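Local coordinates for protein cystathionine gamma-synthase (Xanthomonas oryzae pv. oryzae KACC 10331, PDB 6LD7) that probably catalyses cystathionine formation in methionine biosynthesis, as a pyridoxal 5'-phosphate-dependent enzyme of the trans-sulfuration family, at residues A324-L329 with S343-P348; A281-V286 with A389-A394; D271-L276 with L371-G376. The protein carries 1 engineered substitution. All coordinates share one frame; numbering follows the deposited sequence.

Contact 1: A324-L329 with S343-P348; sequences AFVDGL and SLIAHP
Ile-345, central in strand 344-346, receives Phe-325, Val-326 and Leu-329 from helix 319-327 and the turn that follows it. The helix packs here on a face of the mixed sheet of the smaller, C-terminal domain, in which strand 344-346 lies between 370-374 and 333-334. At the start of segment 343-348, the Ser-343 hydroxyl is hydrogen-bonded to Glu-378, and Leu-344 packs on Asn-43 of a second subunit. Ile-345 points toward the helix. Its CG1 lies trans to the backbone nitrogen (chi1 -173°), which carries CD1 outward among the three partners. Phe-325 CE1 comes to 3.8 Å from Ile-345 CD1, and this methyl sits at the edge of the ring, near its plane, not over a face. Leu-329 approaches at about a right angle: its CD1 is 3.8 Å from Ile-345 CD1 and 4.0 Å from Ile-345 CG2, bridging both branches. Val-326 CG2 is more distant, 4.2 Å from Ile-345 CD1. Ala-346 turns its methyl away from the helix. His-347 is held by hydrogen bonds from ND1 to Ser-350 and from NE2 to the Asp-368 carbonyl. No hydrogen bond joins the two segments, so apolar side chains alone make this contact, gathered mostly round Ile-345 CD1.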
ATOM      1  N   ALA C 324      22.994 -30.791  11.429  1.00 35.18           N
ATOM      2  CA  ALA C 324      23.430 -31.185  10.062  1.00 37.50           C
ATOM      3  C   ALA C 324      22.207 -31.143   9.095  1.00 38.81           C
ATOM      4  O   ALA C 324      22.326 -30.641   7.968  1.00 36.78           O
ATOM      5  CB  ALA C 324      24.057 -32.540  10.107  1.00 36.68           C
ATOM      6  N   PHE C 325      21.039 -31.629   9.530  1.00 38.36           N
ATOM      7  CA  PHE C 325      19.828 -31.697   8.673  1.00 37.05           C
ATOM      8  C   PHE C 325      19.530 -30.273   8.173  1.00 37.56           C
ATOM      9  O   PHE C 325      19.402 -29.998   6.993  1.00 35.32           O
ATOM     10  CB  PHE C 325      18.675 -32.307   9.464  1.00 36.76           C
ATOM     11  CG  PHE C 325      17.385 -32.446   8.700  1.00 36.03           C
ATOM     12  CD1 PHE C 325      16.537 -31.378   8.530  1.00 35.85           C
ATOM     13  CD2 PHE C 325      17.020 -33.664   8.138  1.00 36.13           C
ATOM     14  CE1 PHE C 325      15.374 -31.524   7.777  1.00 37.06           C
ATOM     15  CE2 PHE C 325      15.860 -33.790   7.397  1.00 34.59           C
ATOM     16  CZ  PHE C 325      15.037 -32.727   7.213  1.00 32.90           C
ATOM     17  N   VAL C 326      19.399 -29.343   9.116  1.00 34.19           N
ATOM     18  CA  VAL C 326      18.920 -27.964   8.908  1.00 39.10           C
ATOM     19  C   VAL C 326      19.983 -27.193   8.143  1.00 40.29           C
ATOM     20  O   VAL C 326      19.631 -26.340   7.364  1.00 35.78           O
ATOM     21  CB  VAL C 326      18.602 -27.405  10.310  1.00 40.87           C
ATOM     22  CG1 VAL C 326      18.643 -25.933  10.391  1.00 42.72           C
ATOM     23  CG2 VAL C 326      17.273 -27.967  10.774  1.00 40.83           C
ATOM     24  N   ASP C 327      21.238 -27.581   8.279  1.00 44.52           N
ATOM     25  CA  ASP C 327      22.357 -26.791   7.733  1.00 50.46           C
ATOM     26  C   ASP C 327      22.124 -26.537   6.244  1.00 50.25           C
ATOM     27  O   ASP C 327      21.790 -25.422   5.924  1.00 73.90           O
ATOM     28  CB  ASP C 327      23.719 -27.427   8.001  1.00 63.52           C
ATOM     29  CG  ASP C 327      24.873 -26.480   7.733  1.00 58.68           C
ATOM     30  OD1 ASP C 327      24.604 -25.394   7.240  1.00 58.90           O
ATOM     31  OD2 ASP C 327      26.021 -26.847   8.024  1.00 69.08           O
ATOM     32  N   GLY C 328      22.309 -27.417   5.303  1.00 44.43           N
ATOM     33  CA  GLY C 328      22.067 -26.863   3.930  1.00 40.94           C
ATOM     34  C   GLY C 328      20.661 -26.993   3.291  1.00 43.35           C
ATOM     35  O   GLY C 328      20.603 -27.097   2.053  1.00 41.25           O
ATOM     36  N   LEU C 329      19.533 -26.863   3.996  1.00 36.85           N
ATOM     37  CA  LEU C 329      18.191 -26.928   3.369  1.00 34.50           C
ATOM     38  C   LEU C 329      18.034 -25.771   2.388  1.00 36.78           C
ATOM     39  O   LEU C 329      18.328 -24.633   2.779  1.00 37.81           O
ATOM     40  CB  LEU C 329      17.152 -26.825   4.478  1.00 37.37           C
ATOM     41  CG  LEU C 329      17.009 -28.083   5.326  1.00 34.59           C
ATOM     42  CD1 LEU C 329      16.043 -27.804   6.452  1.00 36.75           C
ATOM     43  CD2 LEU C 329      16.544 -29.263   4.497  1.00 35.03           C
ATOM     44  N   SER C 343       7.734 -22.958   2.104  1.00 26.72           N
ATOM     45  CA  SER C 343       7.990 -24.008   3.131  1.00 29.30           C
ATOM     46  C   SER C 343       8.907 -23.438   4.235  1.00 31.68           C
ATOM     47  O   SER C 343       9.922 -22.762   3.933  1.00 29.89           O
ATOM     48  CB  SER C 343       8.549 -25.231   2.525  1.00 29.03           C
ATOM     49  OG  SER C 343       7.652 -25.849   1.585  1.00 28.03           O
ATOM     50  N   LEU C 344       8.559 -23.757   5.475  1.00 31.19           N
ATOM     51  CA  LEU C 344       9.321 -23.358   6.664  1.00 30.34           C
ATOM     52  C   LEU C 344       9.623 -24.599   7.475  1.00 29.46           C
ATOM     53  O   LEU C 344       8.868 -25.567   7.423  1.00 30.80           O
ATOM     54  CB  LEU C 344       8.454 -22.420   7.497  1.00 30.60           C
ATOM     55  CG  LEU C 344       7.993 -21.126   6.821  1.00 32.67           C
ATOM     56  CD1 LEU C 344       7.247 -20.236   7.783  1.00 32.16           C
ATOM     57  CD2 LEU C 344       9.131 -20.336   6.238  1.00 32.58           C
ATOM     58  N   ILE C 345      10.717 -24.561   8.197  1.00 27.77           N
ATOM     59  CA  ILE C 345      11.078 -25.538   9.248  1.00 27.91           C
ATOM     60  C   ILE C 345      11.342 -24.791  10.554  1.00 29.31           C
ATOM     61  O   ILE C 345      11.865 -23.631  10.517  1.00 30.31           O
ATOM     62  CB  ILE C 345      12.285 -26.351   8.781  1.00 30.59           C
ATOM     63  CG1 ILE C 345      12.567 -27.469   9.772  1.00 31.37           C
ATOM     64  CG2 ILE C 345      13.516 -25.472   8.485  1.00 32.30           C
ATOM     65  CD1 ILE C 345      13.416 -28.550   9.158  1.00 31.34           C
ATOM     66  N   ALA C 346      10.942 -25.394  11.676  1.00 29.31           N
ATOM     67  CA  ALA C 346      11.192 -24.877  13.036  1.00 30.50           C
ATOM     68  C   ALA C 346      11.632 -26.056  13.901  1.00 31.76           C
ATOM     69  O   ALA C 346      11.223 -27.202  13.603  1.00 27.63           O
ATOM     70  CB  ALA C 346       9.956 -24.209  13.594  1.00 31.45           C
ATOM     71  N   HIS C 347      12.526 -25.791  14.840  1.00 31.83           N
ATOM     72  CA  HIS C 347      13.028 -26.742  15.877  1.00 32.21           C
ATOM     73  C   HIS C 347      12.399 -26.381  17.219  1.00 33.07           C
ATOM     74  O   HIS C 347      12.847 -25.423  17.843  1.00 33.35           O
ATOM     75  CB  HIS C 347      14.551 -26.678  15.878  1.00 32.04           C
ATOM     76  CG  HIS C 347      15.167 -27.596  16.876  1.00 34.57           C
ATOM     77  ND1 HIS C 347      15.851 -27.120  18.010  1.00 35.39           N
ATOM     78  CD2 HIS C 347      15.082 -28.939  16.997  1.00 34.47           C
ATOM     79  CE1 HIS C 347      16.253 -28.173  18.723  1.00 35.09           C
ATOM     80  NE2 HIS C 347      15.812 -29.306  18.101  1.00 33.75           N
ATOM     81  N   PRO C 348      11.280 -27.012  17.659  1.00 30.27           N
ATOM     82  CA  PRO C 348      10.612 -26.540  18.877  1.00 31.86           C
ATOM     83  C   PRO C 348      11.510 -26.335  20.126  1.00 34.69           C
ATOM     84  O   PRO C 348      11.406 -25.332  20.828  1.00 35.62           O
ATOM     85  CB  PRO C 348       9.531 -27.592  19.032  1.00 31.34           C
ATOM     86  CG  PRO C 348       9.133 -27.920  17.561  1.00 31.61           C
ATOM     87  CD  PRO C 348      10.511 -28.040  16.928  1.00 30.86           C
TER

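Contact 2: A281-V286 with A389-A394; sequences AMVNQV and AGLSRA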
ATOM      1  N   ALA C 281      14.652 -44.678   7.760  1.00 36.26           N
ATOM      2  CA  ALA C 281      15.574 -45.169   8.804  1.00 42.62           C
ATOM      3  C   ALA C 281      15.998 -44.030   9.732  1.00 39.50           C
ATOM      4  O   ALA C 281      16.317 -44.303  10.827  1.00 40.38           O
ATOM      5  CB  ALA C 281      16.784 -45.839   8.124  1.00 40.78           C
ATOM      6  N   MET C 282      16.077 -42.781   9.290  1.00 39.99           N
ATOM      7  CA  MET C 282      16.605 -41.699  10.155  1.00 37.38           C
ATOM      8  C   MET C 282      15.470 -41.065  10.973  1.00 37.52           C
ATOM      9  O   MET C 282      15.738 -40.126  11.700  1.00 38.27           O
ATOM     10  CB  MET C 282      17.294 -40.646   9.281  1.00 38.78           C
ATOM     11  CG  MET C 282      18.673 -41.081   8.788  1.00 40.86           C
ATOM     12  SD  MET C 282      19.724 -41.395  10.253  1.00 41.83           S
ATOM     13  CE  MET C 282      19.852 -39.773  10.999  1.00 46.01           C
ATOM     14  N   VAL C 283      14.226 -41.517  10.819  1.00 34.28           N
ATOM     15  CA  VAL C 283      13.046 -40.862  11.461  1.00 34.57           C
ATOM     16  C   VAL C 283      12.379 -41.848  12.422  1.00 35.31           C
ATOM     17  O   VAL C 283      11.895 -42.863  11.933  1.00 34.48           O
ATOM     18  CB  VAL C 283      12.052 -40.417  10.377  1.00 33.41           C
ATOM     19  CG1 VAL C 283      10.827 -39.780  10.982  1.00 35.18           C
ATOM     20  CG2 VAL C 283      12.672 -39.466   9.386  1.00 35.61           C
ATOM     21  N   ASN C 284      12.342 -41.541  13.708  1.00 37.33           N
ATOM     22  CA  ASN C 284      11.761 -42.390  14.776  1.00 40.89           C
ATOM     23  C   ASN C 284      10.256 -42.236  14.800  1.00 39.32           C
ATOM     24  O   ASN C 284       9.654 -43.172  15.156  1.00 36.78           O
ATOM     25  CB  ASN C 284      12.310 -42.046  16.177  1.00 47.01           C
ATOM     26  CG  ASN C 284      13.817 -42.241  16.221  1.00 52.87           C
ATOM     27  OD1 ASN C 284      14.385 -43.038  15.463  1.00 53.60           O
ATOM     28  ND2 ASN C 284      14.503 -41.489  17.052  1.00 54.96           N
ATOM     29  N   GLN C 285       9.680 -41.079  14.468  1.00 35.98           N
ATOM     30  CA  GLN C 285       8.205 -40.890  14.554  1.00 34.00           C
ATOM     31  C   GLN C 285       7.789 -39.732  13.654  1.00 33.64           C
ATOM     32  O   GLN C 285       8.561 -38.675  13.514  1.00 33.34           O
ATOM     33  CB  GLN C 285       7.880 -40.580  16.016  1.00 37.76           C
ATOM     34  CG  GLN C 285       6.438 -40.499  16.352  1.00 47.32           C
ATOM     35  CD  GLN C 285       5.733 -41.809  16.140  1.00 51.39           C
ATOM     36  OE1 GLN C 285       6.195 -42.827  16.614  1.00 56.11           O
ATOM     37  NE2 GLN C 285       4.679 -41.781  15.349  1.00 55.17           N
ATOM     38  N   VAL C 286       6.596 -39.845  13.099  1.00 31.67           N
ATOM     39  CA  VAL C 286       5.982 -38.764  12.310  1.00 31.68           C
ATOM     40  C   VAL C 286       4.667 -38.409  12.983  1.00 31.53           C
ATOM     41  O   VAL C 286       3.927 -39.335  13.327  1.00 33.33           O
ATOM     42  CB  VAL C 286       5.750 -39.169  10.865  1.00 30.40           C
ATOM     43  CG1 VAL C 286       5.168 -37.985  10.083  1.00 29.70           C
ATOM     44  CG2 VAL C 286       7.030 -39.604  10.236  1.00 33.58           C
ATOM     45  N   ALA C 389      18.309 -34.938   1.063  1.00 34.66           N
ATOM     46  CA  ALA C 389      19.733 -34.543   1.298  1.00 34.85           C
ATOM     47  C   ALA C 389      19.876 -34.141   2.781  1.00 36.25           C
ATOM     48  O   ALA C 389      20.917 -34.423   3.425  1.00 37.91           O
ATOM     49  CB  ALA C 389      20.193 -33.477   0.306  1.00 35.30           C
ATOM     50  N   GLY C 390      18.816 -33.639   3.403  1.00 32.09           N
ATOM     51  CA  GLY C 390      18.872 -33.342   4.848  1.00 32.90           C
ATOM     52  C   GLY C 390      18.993 -34.642   5.672  1.00 33.38           C
ATOM     53  O   GLY C 390      19.812 -34.704   6.576  1.00 32.30           O
ATOM     54  N   LEU C 391      18.230 -35.671   5.338  1.00 34.32           N
ATOM     55  CA  LEU C 391      18.254 -36.953   6.090  1.00 36.73           C
ATOM     56  C   LEU C 391      19.633 -37.632   5.915  1.00 41.18           C
ATOM     57  O   LEU C 391      20.171 -38.230   6.860  1.00 36.55           O
ATOM     58  CB  LEU C 391      17.134 -37.809   5.519  1.00 36.02           C
ATOM     59  CG  LEU C 391      15.720 -37.374   5.914  1.00 34.56           C
ATOM     60  CD1 LEU C 391      14.702 -38.240   5.203  1.00 35.63           C
ATOM     61  CD2 LEU C 391      15.515 -37.440   7.413  1.00 36.55           C
ATOM     62  N   SER C 392      20.235 -37.433   4.750  1.00 39.90           N
ATOM     63  CA  SER C 392      21.589 -37.922   4.406  1.00 44.10           C
ATOM     64  C   SER C 392      22.698 -37.197   5.196  1.00 44.96           C
ATOM     65  O   SER C 392      23.530 -37.871   5.827  1.00 42.79           O
ATOM     66  CB  SER C 392      21.723 -37.776   2.935  1.00 46.51           C
ATOM     67  OG  SER C 392      22.977 -38.191   2.573  1.00 51.29           O
ATOM     68  N   ARG C 393      22.671 -35.870   5.267  1.00 43.65           N
ATOM     69  CA  ARG C 393      23.597 -35.139   6.163  1.00 41.32           C
ATOM     70  C   ARG C 393      23.457 -35.615   7.603  1.00 41.90           C
ATOM     71  O   ARG C 393      24.548 -35.807   8.279  1.00 41.49           O
ATOM     72  CB  ARG C 393      23.341 -33.650   6.239  1.00 41.55           C
ATOM     73  CG  ARG C 393      23.790 -32.828   5.042  1.00 41.48           C
ATOM     74  CD  ARG C 393      23.303 -31.393   5.439  1.00 46.57           C
ATOM     75  NE  ARG C 393      22.665 -31.159   4.224  1.00 51.89           N
ATOM     76  CZ  ARG C 393      21.475 -30.798   3.863  1.00 41.50           C
ATOM     77  NH1 ARG C 393      20.505 -30.332   4.598  1.00 40.78           N
ATOM     78  NH2 ARG C 393      21.338 -30.910   2.574  1.00 42.28           N
ATOM     79  N   ALA C 394      22.225 -35.766   8.086  1.00 39.40           N
ATOM     80  CA  ALA C 394      21.970 -36.246   9.468  1.00 39.67           C
ATOM     81  C   ALA C 394      22.576 -37.650   9.674  1.00 39.46           C
ATOM     82  O   ALA C 394      23.149 -37.893  10.707  1.00 43.99           O
ATOM     83  CB  ALA C 394      20.487 -36.311   9.773  1.00 36.91           C
TER
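Met-282 and Val-283 lie against one side of helix 380-396, touching Leu-391 and Ala-394. The methionine chain is folded at every bond, with chi1 -76°, chi2 -60° and chi3 -65°, so it curls along the helix surface instead of stretching past it. Its CB is 4.1 Å from Leu-391 CD2, its CG passes 3.8 Å from the carbonyl oxygen of Leu-391, and its terminal CE settles three residues further along the helix, 3.7 Å from Ala-394 CB and equally close to the carbonyl carbon of that residue, probably because the alanine side chain is short. These pieces belong to the smaller, C-terminal domain of a fold type I pyridoxal phosphate enzyme, where strand 283-287 forms an outer edge of a mixed sheet and helix 380-396 packs on one sheet face. Leu-315 of the neighbouring strand 310-315 touches both Leu-391 and Ala-394. The CB of Leu-391 does not point straight at Met-282 and Val-283, but its CD2 branch comes up to both, lying 4.0 Å from Val-283 CG2. That valine branch is the one beside the backbone nitrogen, trans to the carbonyl carbon, and the two side chains pass at a slant. Leu-277, in helix 259-277, and Phe-325, in helix 319-327, also pack on Leu-391.

Contact 3: D271-L276 with L371-G376; sequences DAIAEL and LRLSIG
Ile-273, projecting from helix 259-277, spreads its two branches over Leu-373 in strand 370-374 and Ile-375 just after it. The closer half is the meeting with Ile-375, where the isoleucines reach toward each other tip to tip. Ile-273 CD1 lies 3.8 Å from both Ile-375 CG2 and Ile-375 CD1, and 3.9 Å from Ile-375 CG1, so one methyl is set into the fork of its partner. Both residues hold CG1 trans to the carbonyl carbon (chi1 -75° and -67°), sending the longer branches into the interface. The slacker half is a single contact, Ile-273 CG2 to Leu-373 CD1 at 4.0 Å, with the side chains slanting past one another. Leu-387 of helix 380-396 also packs on Ile-273. On the outer side of the helix Asp-271 and Glu-275 are exposed; the CB of Asp-271 points away from the strand. One and two turns before Ile-273, Asn-269 ND2 and His-266 ND1 hydrogen-bond to the carbonyls of Gly-376 and Ile-375, tying the same helix to the chain just past the strand. The contact itself is wholly aliphatic and its three touching residues are buried, so dispersion and burial of apolar surface hold it.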
ATOM      1  N   ASP C 271       1.169 -34.973   1.854  1.00 25.43           N
ATOM      2  CA  ASP C 271       0.971 -36.443   1.607  1.00 28.21           C
ATOM      3  C   ASP C 271       2.266 -37.060   1.051  1.00 29.19           C
ATOM      4  O   ASP C 271       2.687 -38.094   1.590  1.00 27.70           O
ATOM      5  CB  ASP C 271      -0.183 -36.700   0.643  1.00 28.76           C
ATOM      6  CG  ASP C 271      -1.525 -36.292   1.248  1.00 33.31           C
ATOM      7  OD1 ASP C 271      -1.554 -35.890   2.454  1.00 36.59           O
ATOM      8  OD2 ASP C 271      -2.540 -36.249   0.492  1.00 43.43           O
ATOM      9  N   ALA C 272       2.953 -36.376   0.126  1.00 25.62           N
ATOM     10  CA  ALA C 272       4.213 -36.930  -0.422  1.00 26.52           C
ATOM     11  C   ALA C 272       5.307 -36.894   0.640  1.00 29.02           C
ATOM     12  O   ALA C 272       6.032 -37.826   0.734  1.00 28.46           O
ATOM     13  CB  ALA C 272       4.592 -36.191  -1.646  1.00 27.92           C
ATOM     14  N   ILE C 273       5.357 -35.873   1.506  1.00 28.66           N
ATOM     15  CA  ILE C 273       6.489 -35.747   2.411  1.00 26.32           C
ATOM     16  C   ILE C 273       6.261 -36.761   3.499  1.00 26.87           C
ATOM     17  O   ILE C 273       7.252 -37.380   3.992  1.00 25.64           O
ATOM     18  CB  ILE C 273       6.638 -34.293   2.906  1.00 26.24           C
ATOM     19  CG1 ILE C 273       7.229 -33.463   1.770  1.00 28.56           C
ATOM     20  CG2 ILE C 273       7.493 -34.235   4.131  1.00 26.68           C
ATOM     21  CD1 ILE C 273       7.070 -31.980   1.901  1.00 30.99           C
ATOM     22  N   ALA C 274       5.034 -36.891   3.949  1.00 29.11           N
ATOM     23  CA  ALA C 274       4.688 -37.887   5.002  1.00 31.91           C
ATOM     24  C   ALA C 274       5.045 -39.301   4.520  1.00 33.08           C
ATOM     25  O   ALA C 274       5.604 -40.076   5.310  1.00 35.25           O
ATOM     26  CB  ALA C 274       3.226 -37.797   5.385  1.00 32.43           C
ATOM     27  N   GLU C 275       4.730 -39.649   3.285  1.00 34.98           N
ATOM     28  CA  GLU C 275       5.217 -40.928   2.701  1.00 38.91           C
ATOM     29  C   GLU C 275       6.759 -41.038   2.818  1.00 38.87           C
ATOM     30  O   GLU C 275       7.220 -42.142   3.058  1.00 34.23           O
ATOM     31  CB  GLU C 275       4.881 -41.079   1.209  1.00 46.25           C
ATOM     32  CG  GLU C 275       3.598 -41.798   0.907  1.00 65.52           C
ATOM     33  CD  GLU C 275       3.764 -43.147   0.228  1.00 74.18           C
ATOM     34  OE1 GLU C 275       4.557 -43.937   0.733  1.00 74.69           O
ATOM     35  OE2 GLU C 275       3.110 -43.386  -0.842  1.00 97.68           O
ATOM     36  N   LEU C 276       7.567 -40.024   2.474  1.00 33.22           N
ATOM     37  CA  LEU C 276       9.055 -40.191   2.545  1.00 32.31           C
ATOM     38  C   LEU C 276       9.463 -40.393   4.015  1.00 33.25           C
ATOM     39  O   LEU C 276      10.291 -41.245   4.314  1.00 35.59           O
ATOM     40  CB  LEU C 276       9.716 -38.937   2.003  1.00 33.91           C
ATOM     41  CG  LEU C 276      11.209 -38.814   2.294  1.00 35.71           C
ATOM     42  CD1 LEU C 276      11.979 -39.739   1.315  1.00 35.00           C
ATOM     43  CD2 LEU C 276      11.672 -37.370   2.138  1.00 34.02           C
ATOM     44  N   LEU C 371      11.443 -31.908  14.759  1.00 29.23           N
ATOM     45  CA  LEU C 371      11.395 -30.811  13.763  1.00 27.49           C
ATOM     46  C   LEU C 371       9.963 -30.680  13.270  1.00 29.99           C
ATOM     47  O   LEU C 371       9.283 -31.713  13.130  1.00 32.72           O
ATOM     48  CB  LEU C 371      12.369 -31.101  12.616  1.00 30.34           C
ATOM     49  CG  LEU C 371      13.855 -30.978  12.975  1.00 32.30           C
ATOM     50  CD1 LEU C 371      14.731 -31.655  11.945  1.00 34.15           C
ATOM     51  CD2 LEU C 371      14.246 -29.518  13.097  1.00 32.31           C
ATOM     52  N   ARG C 372       9.515 -29.440  13.103  1.00 28.48           N
ATOM     53  CA  ARG C 372       8.192 -29.078  12.572  1.00 27.99           C
ATOM     54  C   ARG C 372       8.332 -28.477  11.182  1.00 26.95           C
ATOM     55  O   ARG C 372       9.130 -27.564  10.987  1.00 27.64           O
ATOM     56  CB  ARG C 372       7.473 -28.147  13.530  1.00 29.14           C
ATOM     57  CG  ARG C 372       6.034 -27.915  13.124  1.00 29.63           C
ATOM     58  CD  ARG C 372       5.437 -26.800  13.974  1.00 30.06           C
ATOM     59  NE  ARG C 372       5.938 -25.507  13.500  1.00 30.34           N
ATOM     60  CZ  ARG C 372       5.718 -24.367  14.137  1.00 33.12           C
ATOM     61  NH1 ARG C 372       4.928 -24.372  15.184  1.00 30.85           N
ATOM     62  NH2 ARG C 372       6.139 -23.225  13.622  1.00 33.42           N
ATOM     63  N   LEU C 373       7.541 -29.014  10.255  1.00 27.49           N
ATOM     64  CA  LEU C 373       7.437 -28.514   8.906  1.00 28.60           C
ATOM     65  C   LEU C 373       6.120 -27.818   8.716  1.00 27.94           C
ATOM     66  O   LEU C 373       5.086 -28.424   8.959  1.00 26.21           O
ATOM     67  CB  LEU C 373       7.524 -29.675   7.908  1.00 30.06           C
ATOM     68  CG  LEU C 373       8.764 -30.506   7.985  1.00 28.72           C
ATOM     69  CD1 LEU C 373       8.728 -31.594   6.915  1.00 33.74           C
ATOM     70  CD2 LEU C 373      10.008 -29.682   7.807  1.00 27.98           C
ATOM     71  N   SER C 374       6.211 -26.657   8.069  1.00 27.47           N
ATOM     72  CA  SER C 374       5.054 -25.977   7.449  1.00 27.79           C
ATOM     73  C   SER C 374       5.271 -26.100   5.944  1.00 26.39           C
ATOM     74  O   SER C 374       6.141 -25.419   5.403  1.00 27.56           O
ATOM     75  CB  SER C 374       4.913 -24.550   7.876  1.00 27.51           C
ATOM     76  OG  SER C 374       3.901 -23.890   7.107  1.00 27.17           O
ATOM     77  N   ILE C 375       4.573 -27.019   5.312  1.00 25.96           N
ATOM     78  CA  ILE C 375       4.843 -27.406   3.910  1.00 25.42           C
ATOM     79  C   ILE C 375       4.113 -26.429   3.002  1.00 24.22           C
ATOM     80  O   ILE C 375       2.895 -26.198   3.145  1.00 22.62           O
ATOM     81  CB  ILE C 375       4.466 -28.869   3.720  1.00 29.24           C
ATOM     82  CG1 ILE C 375       5.453 -29.706   4.555  1.00 32.24           C
ATOM     83  CG2 ILE C 375       4.464 -29.260   2.246  1.00 28.60           C
ATOM     84  CD1 ILE C 375       4.914 -31.011   4.929  1.00 33.78           C
ATOM     85  N   GLY C 376       4.901 -25.828   2.139  1.00 25.51           N
ATOM     86  CA  GLY C 376       4.417 -24.828   1.170  1.00 26.72           C
ATOM     87  C   GLY C 376       3.946 -25.448  -0.142  1.00 27.39           C
ATOM     88  O   GLY C 376       3.531 -26.661  -0.161  1.00 25.76           O
TER

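The three contacts lie on one five-stranded sheet, their centres 12 Å apart in every pairing. Contacts 1 and 2 are joined by Arg-393, whose NH1 is 2.7 Å from Phe-325 O, a probable hydrogen bond between helices 380-396 and 319-327. Contacts 1 and 3 share neighbouring strands and two probable hydrogen bonds, Ala-346 O to Arg-372 N at 2.9 Å and Ser-343 OG to Gly-376 N at 2.8 Å. Contacts 2 and 3 do not touch, their nearest atoms about 4 Å apart. This smaller-domain sheet is not the seven-stranded one whose strands 202-206 and 220-224 flank Lys-209, the predicted cofactor lysine, in sequence; Lys-209 is not modelled. Arg-372 NH2 bonds triethylene glycol, presumably a crystallisation additive.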